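Local coordinates for protein HicB3 antitoxin (Yersinia pestis, PDB 4P78) that acts as the antitoxin of a toxin-antitoxin pair, binding the toxin HicA3 and presumably holding it inactive, at the interface of chains A and B. Numbering follows the deposited sequence. Chains: chain A/B, HicB3 antitoxin.

The interface of chains A and B. Residues chain A 2-4, 60, 66, 81; chain B 31, 34-35, 81-82.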
loop_
_atom_site.group_PDB
_atom_site.type_symbol
_atom_site.label_atom_id
_atom_site.label_comp_id
_atom_site.label_asym_id
_atom_site.label_seq_id
_atom_site.Cartn_x
_atom_site.Cartn_y
_atom_site.Cartn_z
ATOM N N ILE A 2 -11.238 3.388 -4.776
ATOM C CA ILE A 2 -10.072 3.050 -3.965
ATOM C C ILE A 2 -8.975 4.092 -4.113
ATOM O O ILE A 2 -8.519 4.370 -5.219
ATOM C CB ILE A 2 -9.480 1.673 -4.339
ATOM C CG1 ILE A 2 -10.505 0.567 -4.130
ATOM C CG2 ILE A 2 -8.263 1.360 -3.467
ATOM C CD1 ILE A 2 -10.772 0.306 -2.679
ATOM N N TYR A 3 -8.542 4.654 -2.987
ATOM C CA TYR A 3 -7.441 5.600 -2.989
ATOM C C TYR A 3 -6.219 5.069 -2.263
ATOM O O TYR A 3 -6.336 4.385 -1.244
ATOM C CB TYR A 3 -7.871 6.925 -2.355
ATOM C CG TYR A 3 -8.494 7.885 -3.330
ATOM C CD1 TYR A 3 -9.866 7.895 -3.549
ATOM C CD2 TYR A 3 -7.708 8.790 -4.034
ATOM C CE1 TYR A 3 -10.432 8.785 -4.449
ATOM C CE2 TYR A 3 -8.266 9.679 -4.924
ATOM C CZ TYR A 3 -9.627 9.676 -5.129
ATOM O OH TYR A 3 -10.174 10.574 -6.028
ATOM N N PRO A 4 -5.033 5.396 -2.787
ATOM C CA PRO A 4 -3.783 5.084 -2.088
ATOM C C PRO A 4 -3.551 6.052 -0.947
ATOM O O PRO A 4 -3.871 7.240 -1.092
ATOM C CB PRO A 4 -2.717 5.268 -3.159
ATOM C CG PRO A 4 -3.324 6.275 -4.121
ATOM C CD PRO A 4 -4.807 6.041 -4.097
ATOM N N PRO A 60 -6.745 8.036 -8.770
ATOM C CA PRO A 60 -5.434 7.389 -8.631
ATOM C C PRO A 60 -4.768 7.043 -9.961
ATOM O O PRO A 60 -5.424 6.566 -10.892
ATOM C CB PRO A 60 -5.759 6.115 -7.847
ATOM C CG PRO A 60 -6.959 6.473 -7.042
ATOM C CD PRO A 60 -7.770 7.385 -7.928
ATOM N N TYR A 66 3.298 4.966 -7.915
ATOM C CA TYR A 66 3.458 4.719 -6.476
ATOM C C TYR A 66 4.688 3.866 -6.183
ATOM O O TYR A 66 5.441 4.152 -5.251
ATOM C CB TYR A 66 2.183 4.078 -5.912
ATOM C CG TYR A 66 0.974 4.900 -6.294
ATOM C CD1 TYR A 66 0.622 6.039 -5.569
ATOM C CD2 TYR A 66 0.227 4.586 -7.429
ATOM C CE1 TYR A 66 -0.469 6.830 -5.947
ATOM C CE2 TYR A 66 -0.870 5.367 -7.815
ATOM C CZ TYR A 66 -1.212 6.486 -7.076
ATOM O OH TYR A 66 -2.307 7.248 -7.469
ATOM N N PHE A 81 -4.784 1.318 1.303
ATOM C CA PHE A 81 -5.909 1.576 0.421
ATOM C C PHE A 81 -7.120 1.940 1.249
ATOM O O PHE A 81 -7.436 1.260 2.229
ATOM C CB PHE A 81 -6.215 0.343 -0.452
ATOM C CG PHE A 81 -4.990 -0.292 -1.033
ATOM C CD1 PHE A 81 -4.286 -1.252 -0.318
ATOM C CD2 PHE A 81 -4.517 0.095 -2.279
ATOM C CE1 PHE A 81 -3.134 -1.821 -0.838
ATOM C CE2 PHE A 81 -3.365 -0.474 -2.812
ATOM C CZ PHE A 81 -2.675 -1.431 -2.097
ATOM N N PHE B 31 -4.191 0.568 -10.723
ATOM C CA PHE B 31 -4.058 0.798 -9.297
ATOM C C PHE B 31 -5.103 0.010 -8.506
ATOM O O PHE B 31 -4.809 -0.533 -7.436
ATOM C CB PHE B 31 -4.192 2.283 -8.939
ATOM C CG PHE B 31 -4.221 2.502 -7.471
ATOM C CD1 PHE B 31 -3.042 2.496 -6.749
ATOM C CD2 PHE B 31 -5.424 2.601 -6.797
ATOM C CE1 PHE B 31 -3.049 2.630 -5.368
ATOM C CE2 PHE B 31 -5.446 2.742 -5.420
ATOM C CZ PHE B 31 -4.252 2.745 -4.704
ATOM N N ILE B 34 -4.532 -3.756 -7.411
ATOM C CA ILE B 34 -3.533 -4.167 -6.425
ATOM C C ILE B 34 -4.201 -4.855 -5.250
ATOM O O ILE B 34 -3.954 -6.038 -5.007
ATOM C CB ILE B 34 -2.667 -2.973 -5.913
ATOM C CG1 ILE B 34 -1.968 -2.278 -7.082
ATOM C CG2 ILE B 34 -1.629 -3.467 -4.883
ATOM C CD1 ILE B 34 -1.231 -1.003 -6.708
ATOM N N SER B 35 -5.070 -4.136 -4.543
ATOM C CA SER B 35 -5.725 -4.712 -3.366
ATOM C C SER B 35 -6.677 -5.843 -3.770
ATOM O O SER B 35 -6.707 -6.899 -3.126
ATOM C CB SER B 35 -6.481 -3.636 -2.572
ATOM O OG SER B 35 -7.554 -3.114 -3.337
ATOM N N PHE B 81 -0.072 -3.029 2.348
ATOM C CA PHE B 81 -0.848 -3.968 3.152
ATOM C C PHE B 81 -2.290 -3.939 2.701
ATOM O O PHE B 81 -2.793 -2.904 2.261
ATOM C CB PHE B 81 -0.749 -3.655 4.655
ATOM C CG PHE B 81 -1.578 -2.478 5.090
ATOM C CD1 PHE B 81 -1.096 -1.179 4.937
ATOM C CD2 PHE B 81 -2.824 -2.665 5.673
ATOM C CE1 PHE B 81 -1.851 -0.082 5.339
ATOM C CE2 PHE B 81 -3.590 -1.571 6.086
ATOM C CZ PHE B 81 -3.095 -0.276 5.921
ATOM N N VAL B 82 -2.938 -5.092 2.799
ATOM C CA VAL B 82 -4.355 -5.242 2.500
ATOM C C VAL B 82 -5.065 -5.801 3.729
ATOM O O VAL B 82 -4.456 -6.483 4.554
ATOM C CB VAL B 82 -4.602 -6.180 1.299
ATOM C CG1 VAL B 82 -4.072 -5.562 0.014
ATOM C CG2 VAL B 82 -3.963 -7.564 1.541
HETATM O O HOH W 1 -4.730 -1.158 2.975
#
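Two phenylalanines, one from each chain, carry this largely apolar patch. B:Phe31, the first residue of helix 31-52, enters chain A tip first. The A:Pro4 ring, on strand 2-9, lies over one face at the tip, its CB 3.3 Å from CZ. Over the same face, CB of A:Pro60 sits above CD2 at 3.7 Å, while CE2 of A:Tyr66 comes obliquely from that side, beyond the CD1 corner and 3.8 Å from CD1. The A:Ile2 side chain crosses B:Phe31 at about a right angle, and its CG2 methyl touches CE2 at 3.7 Å. Such surroundings suit a flat apolar side chain: the two prolines form a stiff apolar lid over one face, while the tyrosine presents a ring face, with B:Phe31 CE1 above its rim. With CG anti to the backbone N (chi1 173°), B:Phe31 reaches away from its helix into chain A.

A:Phe81, on strand 78-83, packs in turn onto the start of helix 31-52 of chain B. Its CG is anti to the carbonyl carbon, beside the backbone N (chi1 -44°), and one ring face receives CB of B:Ser35 over its centre, 4.0 Å from the centroid, in a CH-pi contact. A small serine lets the aromatic ring come down close to the helix. CZ of A:Phe81 reaches CG2 of B:Ile34 at 3.6 Å, and CD2 touches the tip of B:Phe31 from past its end, displaced to the face opposite the prolines, joining the two phenylalanines into one core.

Beyond the ring, polar contact between the chains in this patch runs through water 1. It accepts from the backbone N of A:Phe81 and lies 2.7 Å from the carbonyl O of B:Phe81, thereby linking the two 78-83 strands and giving both main-chain groups a polar partner. The same residue plays different parts in the two copies: the B:Phe81 ring has this water above one face, near its rim. The patch thus joins two HicB3 copies asymmetrically, and may contribute to pairing antitoxins within the toxin-antitoxin complex.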